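Local structure of probable host range protein 2-3 (Myxoma virus, 5CZ3) at residues G30-C35 with R109-V114. The protein probably helps the virus multiply in different cell types, as a poxvirus host-range factor of the C7 family. Numbering follows the deposited sequence.
Sequences GDSYGC and RSYTDV
With CG of Tyr111 anti to its own carbonyl carbon (chi1 -84°) and OG of Ser32 swung opposite its backbone N (chi1 -167°), beside the carbonyl carbon, the serine methylene settles on the tyrosine ring in a CH-pi contact. In the beta-sandwich of this C7-family protein, the contact joins the short helix 109-112, between strands 99-104 and 117-121, to the loop that leads into strand 34-40; in the mixed sheet that strand lies between those two. The evidence for a face-on approach is direct: CB of Ser32 stands 3.5 Å from the centroid of the Tyr111 ring, only 12° off the ring normal. OG lies nearer the root of the ring, 3.4 Å from CG of Tyr111, and it hydrogen-bonds to Asp106, Ser105 and Tyr115, three partners that tie this buried hydroxyl to the residues flanking the helix. Asp31, at the centre of an inverse gamma turn, approaches the hydroxyl-bearing end of the ring obliquely, its carbonyl O 3.8 Å from CE2 of Tyr111. No hydrogen bond crosses between the two segments, and the buried surface is small, 149 Å², about half of it on Tyr111. The polar link is instead indirect: Glu5 hydrogen-bonds the Tyr111 hydroxyl through OE2 and the backbone N of Asp31 through OE1, so one carboxylate bridges the ring's end and the turn, and Asp31 OD1 has its own hydrogen bond to NE2 of His9. CB of Asp31 stays 4.3 Å from OH of Tyr111.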
# COMPACT_ATOMS: atom_id res chain seq x y z
N GLY A 30 -5.52 -3.72 14.26
CA GLY A 30 -6.53 -4.42 13.47
C GLY A 30 -5.93 -5.40 12.48
O GLY A 30 -4.92 -5.10 11.84
N ASP A 31 -6.54 -6.57 12.37
CA ASP A 31 -6.08 -7.58 11.41
C ASP A 31 -6.58 -7.25 10.01
O ASP A 31 -7.42 -7.96 9.46
CB ASP A 31 -6.53 -8.98 11.83
CG ASP A 31 -5.97 -10.06 10.92
OD1 ASP A 31 -4.91 -9.84 10.31
OD2 ASP A 31 -6.61 -11.13 10.81
N SER A 32 -6.06 -6.17 9.45
CA SER A 32 -6.45 -5.73 8.12
C SER A 32 -5.45 -4.71 7.60
O SER A 32 -4.83 -3.99 8.38
CB SER A 32 -7.86 -5.13 8.13
OG SER A 32 -8.36 -4.97 6.82
N TYR A 33 -5.31 -4.65 6.29
CA TYR A 33 -4.42 -3.70 5.65
C TYR A 33 -4.90 -3.30 4.28
O TYR A 33 -5.61 -4.01 3.63
CB TYR A 33 -2.99 -4.22 5.59
CG TYR A 33 -2.85 -5.71 5.60
CD1 TYR A 33 -3.11 -6.45 4.47
CD2 TYR A 33 -2.41 -6.37 6.72
CE1 TYR A 33 -2.96 -7.80 4.47
CE2 TYR A 33 -2.25 -7.72 6.72
CZ TYR A 33 -2.53 -8.42 5.60
OH TYR A 33 -2.38 -9.76 5.59
N GLY A 34 -4.51 -2.13 3.83
CA GLY A 34 -4.93 -1.61 2.55
C GLY A 34 -4.88 -0.09 2.53
O GLY A 34 -4.64 0.54 3.57
N CYS A 35 -5.11 0.49 1.36
CA CYS A 35 -5.12 1.94 1.22
C CYS A 35 -5.73 2.36 -0.11
O CYS A 35 -5.99 1.54 -0.99
CB CYS A 35 -3.69 2.49 1.32
SG CYS A 35 -2.58 1.92 0.02
N ARG A 109 -16.74 -2.69 5.57
CA ARG A 109 -16.45 -1.27 5.74
C ARG A 109 -15.80 -0.98 7.06
O ARG A 109 -15.07 -0.04 7.20
CB ARG A 109 -17.72 -0.43 5.59
CG ARG A 109 -18.31 -0.47 4.21
CD ARG A 109 -18.40 0.89 3.55
NE ARG A 109 -18.30 0.77 2.10
CZ ARG A 109 -17.46 1.46 1.34
NH2 ARG A 109 -17.44 1.27 0.04
N SER A 110 -16.07 -1.80 8.02
CA SER A 110 -15.47 -1.63 9.34
C SER A 110 -13.94 -1.58 9.24
O SER A 110 -13.27 -1.05 10.12
CB SER A 110 -15.90 -2.75 10.28
OG SER A 110 -15.72 -4.02 9.67
N TYR A 111 -13.42 -2.15 8.15
CA TYR A 111 -11.99 -2.13 7.88
C TYR A 111 -11.62 -1.13 6.79
O TYR A 111 -10.68 -0.35 6.95
CB TYR A 111 -11.51 -3.53 7.47
CG TYR A 111 -11.21 -4.44 8.64
CD1 TYR A 111 -10.80 -3.93 9.86
CD2 TYR A 111 -11.32 -5.82 8.51
CE1 TYR A 111 -10.51 -4.76 10.93
CE2 TYR A 111 -11.04 -6.66 9.57
CZ TYR A 111 -10.63 -6.13 10.78
OH TYR A 111 -10.35 -6.96 11.83
N THR A 112 -12.35 -1.15 5.68
CA THR A 112 -11.98 -0.34 4.52
C THR A 112 -12.14 1.16 4.78
O THR A 112 -11.45 1.97 4.16
CB THR A 112 -12.82 -0.72 3.29
OG1 THR A 112 -14.19 -0.36 3.50
CG2 THR A 112 -12.72 -2.21 3.00
N ASP A 113 -13.03 1.52 5.70
CA ASP A 113 -13.28 2.93 6.00
C ASP A 113 -12.13 3.57 6.78
O ASP A 113 -12.02 4.79 6.82
CB ASP A 113 -14.58 3.09 6.78
CG ASP A 113 -15.81 2.84 5.93
OD1 ASP A 113 -15.67 2.77 4.69
OD2 ASP A 113 -16.91 2.70 6.51
N VAL A 114 -11.29 2.75 7.40
CA VAL A 114 -10.16 3.29 8.15
C VAL A 114 -8.83 3.05 7.44
O VAL A 114 -7.77 3.31 8.01
CB VAL A 114 -10.10 2.71 9.58
CG1 VAL A 114 -11.19 3.33 10.45
CG2 VAL A 114 -10.21 1.20 9.56